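Local coordinates for protein avidin (Gallus gallus, PDB 4U46) that probably binds small molecules in the manner of its parent, the biotin-binding protein avidin, as an engineered receptor, at residues H20-G25 with G35-T40. Sequence-based numbering, arbitrary orientation.
Sequences HNMTIG and GTYIAT. Unlike the reference sequence in segment 20-25: His20 (reference Ser). Unlike the reference sequence in segment 35-40: Ala39 (reference Thr), Thr40 (reference Ala).
Strand 20-24 and residues 35-40 of strand 32-40 form the second hairpin of the antiparallel avidin barrel, running almost exactly opposite at 176°. Two hydrogen-bonded pairs, Asn21 with Ile38 and Thr23 with Thr36, clamp the backbones; Asn21 N reaches Ile38 O over 2.9 Å, nearly along the C=O axis, and Thr23 O takes the N-H of Thr36 at 2.8 Å. Between them, the non-hydrogen-bonded pair Met22 and Tyr37 brings Met22 CA to 3.1 Å from Thr36 O in a C-H...O contact. At Gly35 the strands draw so close that a CB would collide with Thr23 O and Ile24 CA, which explains the glycine.

The face carrying His20, Met22, Tyr37 and Ala39 centres on the tyrosine. With CG anti to the backbone N (chi1 -155°), its side chain crosses those of His20 and Met22 obliquely. Its hydroxyl meets His20, which differs from the reference sequence, in the imidazole plane, ND1 lying 2.6 Å from Tyr37 OH in a hydrogen bond whose donor may be either. The two rings also form an offset edge-to-face pair, planes at 75°, with the Tyr37 edge toward the imidazole face. His20 CD2 rests 3.6 Å from CB of Ala39, likewise unlike the reference and small enough to lie beside the imidazole. Met22 SD sits obliquely 4.0 Å from Tyr37 CD2, a Met-aromatic contact whose flexible thioether suits the buried interior, where Leu53 and Phe70 adjoin it. An alanine in place of Tyr37 removes hydroxyl and ring, and would probably leave His20 less firmly oriented and Met22 less well packed. The opposite, partly exposed face takes polar Asn21, Thr23 and Thr36; beta-branched Thr and Ile suit extended strands, and Ile38 touches Ile48, a two-sided division expected of a hairpin in an avidin-type beta-barrel.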
loop_
_atom_site.group_PDB
_atom_site.type_symbol
_atom_site.label_atom_id
_atom_site.label_comp_id
_atom_site.label_asym_id
_atom_site.label_seq_id
_atom_site.Cartn_x
_atom_site.Cartn_y
_atom_site.Cartn_z
ATOM N N HIS A 20 -3.996 16.144 -13.560
ATOM C CA HIS A 20 -3.321 16.785 -12.400
ATOM C C HIS A 20 -2.122 17.591 -12.776
ATOM O O HIS A 20 -1.301 17.130 -13.577
ATOM C CB HIS A 20 -2.836 15.773 -11.376
ATOM C CG HIS A 20 -3.914 14.960 -10.750
ATOM N ND1 HIS A 20 -3.659 14.050 -9.747
ATOM C CD2 HIS A 20 -5.246 14.919 -10.968
ATOM C CE1 HIS A 20 -4.797 13.489 -9.375
ATOM N NE2 HIS A 20 -5.771 13.999 -10.104
ATOM N N ASN A 21 -2.022 18.786 -12.187
ATOM C CA ASN A 21 -0.831 19.604 -12.196
ATOM C C ASN A 21 -0.434 19.984 -10.767
ATOM O O ASN A 21 -1.267 20.023 -9.846
ATOM C CB ASN A 21 -1.031 20.885 -12.985
ATOM C CG ASN A 21 -1.349 20.652 -14.473
ATOM O OD1 ASN A 21 -1.745 21.584 -15.144
ATOM N ND2 ASN A 21 -1.168 19.443 -14.979
ATOM N N MET A 22 0.837 20.240 -10.550
ATOM C CA MET A 22 1.200 20.868 -9.314
ATOM C C MET A 22 2.331 21.839 -9.534
ATOM O O MET A 22 3.079 21.780 -10.522
ATOM C CB MET A 22 1.453 19.868 -8.170
ATOM C CG MET A 22 2.370 18.743 -8.445
ATOM S SD MET A 22 2.930 17.788 -6.981
ATOM C CE MET A 22 4.387 17.149 -7.819
ATOM N N THR A 23 2.390 22.783 -8.633
ATOM C CA THR A 23 3.373 23.789 -8.655
ATOM C C THR A 23 4.006 23.777 -7.288
ATOM O O THR A 23 3.306 23.925 -6.266
ATOM C CB THR A 23 2.742 25.165 -8.921
ATOM O OG1 THR A 23 2.204 25.171 -10.248
ATOM C CG2 THR A 23 3.773 26.258 -8.801
ATOM N N ILE A 24 5.325 23.617 -7.284
ATOM C CA ILE A 24 6.088 23.572 -6.075
ATOM C C ILE A 24 7.038 24.732 -6.059
ATOM O O ILE A 24 7.725 25.010 -7.050
ATOM C CB ILE A 24 6.840 22.246 -5.981
ATOM C CG1 ILE A 24 5.803 21.118 -5.895
ATOM C CG2 ILE A 24 7.817 22.289 -4.785
ATOM C CD1 ILE A 24 6.380 19.731 -5.861
ATOM N N GLY A 25 7.091 25.413 -4.923
ATOM C CA GLY A 25 7.950 26.550 -4.781
ATOM C C GLY A 25 9.394 26.219 -4.480
ATOM O O GLY A 25 9.873 25.092 -4.642
ATOM N N GLY A 35 3.459 24.201 -2.039
ATOM C CA GLY A 35 3.001 24.363 -3.393
ATOM C C GLY A 35 1.518 24.215 -3.462
ATOM O O GLY A 35 0.823 24.334 -2.443
ATOM N N THR A 36 1.044 23.922 -4.663
ATOM C CA THR A 36 -0.362 23.802 -4.929
ATOM C C THR A 36 -0.620 22.638 -5.845
ATOM O O THR A 36 0.112 22.408 -6.812
ATOM C CB THR A 36 -0.910 25.120 -5.532
ATOM O OG1 THR A 36 -0.614 26.193 -4.622
ATOM C CG2 THR A 36 -2.434 25.060 -5.684
ATOM N N TYR A 37 -1.619 21.856 -5.487
ATOM C CA TYR A 37 -2.057 20.726 -6.275
ATOM C C TYR A 37 -3.373 21.095 -6.995
ATOM O O TYR A 37 -4.324 21.508 -6.373
ATOM C CB TYR A 37 -2.284 19.517 -5.372
ATOM C CG TYR A 37 -2.156 18.185 -6.102
ATOM C CD1 TYR A 37 -3.194 17.666 -6.855
ATOM C CD2 TYR A 37 -0.972 17.451 -6.032
ATOM C CE1 TYR A 37 -3.078 16.435 -7.501
ATOM C CE2 TYR A 37 -0.849 16.245 -6.682
ATOM C CZ TYR A 37 -1.887 15.750 -7.426
ATOM O OH TYR A 37 -1.712 14.534 -8.040
ATOM N N ILE A 38 -3.389 20.957 -8.310
ATOM C CA ILE A 38 -4.520 21.348 -9.124
ATOM C C ILE A 38 -5.031 20.138 -9.853
ATOM O O ILE A 38 -4.284 19.487 -10.590
ATOM C CB ILE A 38 -4.079 22.447 -10.129
ATOM C CG1 ILE A 38 -3.643 23.706 -9.377
ATOM C CG2 ILE A 38 -5.189 22.783 -11.122
ATOM C CD1 ILE A 38 -2.146 23.831 -9.205
ATOM N N ALA A 39 -6.310 19.827 -9.647
ATOM C CA ALA A 39 -6.942 18.662 -10.261
ATOM C C ALA A 39 -8.328 19.005 -10.818
ATOM O O ALA A 39 -8.967 20.002 -10.399
ATOM C CB ALA A 39 -7.076 17.551 -9.234
ATOM N N THR A 40 -8.796 18.175 -11.754
ATOM C CA THR A 40 -10.181 18.279 -12.262
ATOM C C THR A 40 -11.059 17.459 -11.361
ATOM O O THR A 40 -10.687 16.349 -10.997
ATOM C CB THR A 40 -10.379 17.667 -13.666
ATOM O OG1 THR A 40 -10.264 16.234 -13.588
ATOM C CG2 THR A 40 -9.385 18.221 -14.676
#